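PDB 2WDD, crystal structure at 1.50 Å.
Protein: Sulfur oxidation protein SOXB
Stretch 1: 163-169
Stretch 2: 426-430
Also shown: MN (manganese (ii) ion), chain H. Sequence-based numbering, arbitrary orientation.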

# COMPACT_ATOMS: atom_id res chain seq x y z
N HIS A 163 4.22 4.85 8.33
CA HIS A 163 4.03 3.44 8.60
C HIS A 163 5.34 2.70 8.32
O HIS A 163 6.17 2.52 9.24
CB HIS A 163 2.86 2.82 7.85
CG HIS A 163 2.81 1.33 7.94
ND1 HIS A 163 2.06 0.55 7.08
CD2 HIS A 163 3.46 0.46 8.76
CE1 HIS A 163 2.24 -0.73 7.38
NE2 HIS A 163 3.09 -0.81 8.39
N TRP A 164 5.57 2.32 7.06
CA TRP A 164 6.79 1.57 6.71
C TRP A 164 8.08 2.34 6.92
O TRP A 164 9.15 1.76 6.96
CB TRP A 164 6.73 1.00 5.29
CG TRP A 164 5.95 -0.28 5.21
CD1 TRP A 164 4.59 -0.41 5.06
CD2 TRP A 164 6.48 -1.60 5.19
NE1 TRP A 164 4.25 -1.74 5.01
CE2 TRP A 164 5.40 -2.49 5.09
CE3 TRP A 164 7.78 -2.12 5.31
CZ2 TRP A 164 5.57 -3.88 5.11
CZ3 TRP A 164 7.94 -3.49 5.31
CH2 TRP A 164 6.85 -4.35 5.21
N GLU A 165 7.97 3.66 7.05
CA GLU A 165 9.12 4.51 7.31
C GLU A 165 9.92 3.95 8.49
O GLU A 165 11.16 3.96 8.50
CB GLU A 165 8.62 5.90 7.72
CG GLU A 165 8.29 6.82 6.55
CD GLU A 165 7.08 6.39 5.71
OE1 GLU A 165 6.14 5.78 6.26
OE2 GLU A 165 7.08 6.76 4.51
N TRP A 166 9.20 3.46 9.49
CA TRP A 166 9.84 2.96 10.69
C TRP A 166 10.70 1.72 10.52
O TRP A 166 11.44 1.36 11.43
CB TRP A 166 8.83 2.78 11.81
CG TRP A 166 8.23 4.10 12.19
CD1 TRP A 166 7.06 4.62 11.72
CD2 TRP A 166 8.84 5.13 12.98
NE1 TRP A 166 6.89 5.91 12.19
CE2 TRP A 166 7.97 6.24 12.97
CE3 TRP A 166 10.04 5.21 13.71
CZ2 TRP A 166 8.24 7.41 13.68
CZ3 TRP A 166 10.31 6.39 14.39
CH2 TRP A 166 9.41 7.47 14.38
N THR A 167 10.61 1.06 9.36
CA THR A 167 11.44 -0.12 9.12
C THR A 167 12.87 0.28 8.80
O THR A 167 13.73 -0.58 8.62
CB THR A 167 10.84 -1.08 8.07
OG1 THR A 167 10.79 -0.44 6.79
CG2 THR A 167 9.44 -1.53 8.49
N LEU A 168 13.12 1.59 8.77
CA LEU A 168 14.48 2.09 8.60
C LEU A 168 15.13 2.18 9.97
O LEU A 168 16.34 2.39 10.08
CB LEU A 168 14.48 3.48 7.95
CG LEU A 168 14.00 3.53 6.50
CD1 LEU A 168 13.81 4.97 6.06
CD2 LEU A 168 14.97 2.80 5.58
N GLY A 169 14.32 2.05 11.02
CA GLY A 169 14.77 2.16 12.40
C GLY A 169 14.56 3.58 12.91
O GLY A 169 14.63 4.53 12.14
N GLY A 426 11.62 -5.52 -1.41
CA GLY A 426 12.52 -4.58 -0.77
C GLY A 426 12.22 -4.28 0.68
O GLY A 426 12.05 -3.11 1.05
N PHE A 427 12.11 -5.32 1.50
CA PHE A 427 11.98 -5.17 2.95
C PHE A 427 13.37 -4.84 3.47
O PHE A 427 14.36 -5.35 2.96
CB PHE A 427 11.63 -6.51 3.61
CG PHE A 427 10.29 -7.06 3.23
CD1 PHE A 427 9.20 -6.92 4.10
CD2 PHE A 427 10.12 -7.77 2.06
CE1 PHE A 427 7.95 -7.45 3.77
CE2 PHE A 427 8.87 -8.30 1.72
CZ PHE A 427 7.78 -8.11 2.55
N THR A 428 13.46 -4.08 4.56
CA THR A 428 14.78 -3.87 5.16
C THR A 428 15.18 -5.14 5.92
O THR A 428 16.31 -5.24 6.41
CB THR A 428 14.79 -2.67 6.12
OG1 THR A 428 13.74 -2.83 7.08
CG2 THR A 428 14.67 -1.33 5.36
N TYR A 429 14.23 -6.07 6.06
CA TYR A 429 14.45 -7.37 6.72
C TYR A 429 13.96 -8.43 5.73
O TYR A 429 12.92 -9.04 5.92
CB TYR A 429 13.67 -7.48 8.04
CG TYR A 429 12.21 -7.06 8.00
CD1 TYR A 429 11.19 -8.01 8.08
CD2 TYR A 429 11.86 -5.72 7.93
CE1 TYR A 429 9.85 -7.62 8.07
CE2 TYR A 429 10.51 -5.32 7.89
CZ TYR A 429 9.53 -6.27 7.99
OH TYR A 429 8.20 -5.89 7.97
N PRO A 430 14.71 -8.61 4.64
CA PRO A 430 14.29 -9.47 3.51
C PRO A 430 14.66 -10.94 3.62
O PRO A 430 14.47 -11.71 2.68
CB PRO A 430 15.05 -8.85 2.34
CG PRO A 430 16.37 -8.47 2.99
CD PRO A 430 15.99 -7.94 4.36
MN MN H . 0.83 1.06 5.29
O HOH W 1 11.23 -2.06 4.53
O HOH W 2 0.23 0.19 3.46

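The contact between residues 163-169 and 426-430 brings together residues that, where they touch, are at least 260 positions apart in sequence and buries 242 Å² in total. Most of this surface belongs to Trp-164, Thr-167 and Thr-428, with a further share from Tyr-429. A short 3-10 segment, 164-168, meets a stretch without regular helix or strand, and the backbones come nearest where Thr-167 faces Thr-428, their CA atoms 6.4 Å apart.

Thr-428 points its CA-to-CB bond toward the first stretch and makes the one direct hydrogen bond across the contact. With chi1 in the p well, its hydroxyl OG1 donates to the carbonyl O of Thr-167 at 2.7 Å. That carbonyl lies near the end of the 3-10 segment and accepts none of the segment's own i to i+3 backbone bonds, which run from Trp-166 N to His-163 O, from Thr-167 N to Trp-164 O, from Leu-168 N to Glu-165 O and from Gly-169 N to Trp-166 O. The threonine hydroxyl thus supplies a donor to a peptide oxygen that these bonds leave free. The methyl of the same side chain serves an apolar contact: Thr-428 CG2 lies 4.1 Å from CD2 of Leu-168, whose CA-to-CB bond points away although the end of the side chain comes nearer.

Thr-167 also directs its CA-to-CB bond toward the other stretch, but its hydroxyl turns back into its own segment. In the p rotamer, OG1 of Thr-167 donates to the carbonyl O of Trp-164 at 2.7 Å, the same oxygen that receives the backbone N of Thr-167 at 2.9 Å. Having given its proton there, OG1 can still act as an acceptor, and water 1 donates to Thr-167 OG1 at 2.8 Å. This water in turn accepts from the backbone N of Thr-428 at 3.0 Å, so the two threonines are linked twice, once directly and once through solvent. The Thr-167 methyl CG2 approaches Tyr-429 CE2 at 4.0 Å, lying at the edge of the tyrosine ring and near its plane.

Trp-164 reaches the second stretch with the far end of its indole. Its CA-to-CB bond runs sideways, yet the m rotamer, with chi2 at 85°, carries the six-membered ring to two aromatic residues. Its CH2 atom is 3.6 Å from Phe-427 CE1 and 3.4 Å from Tyr-429 OH, while Trp-164 CZ3 lies 4.1 Å from Tyr-429 CE2. The six-membered ring of Trp-164 and the Phe-427 ring meet obliquely, with centroids 5.7 Å apart and planes at 64°. The polar groups of this cluster, Trp-164 NE1 and Tyr-429 OH, find their hydrogen bonds elsewhere in the structure, and the contacts between Trp-164 and these two aromatic residues are van der Waals contacts. Immediately before Trp-164, His-163 makes no contact with the second stretch; its ND1 binds the manganese ion at 2.2 Å.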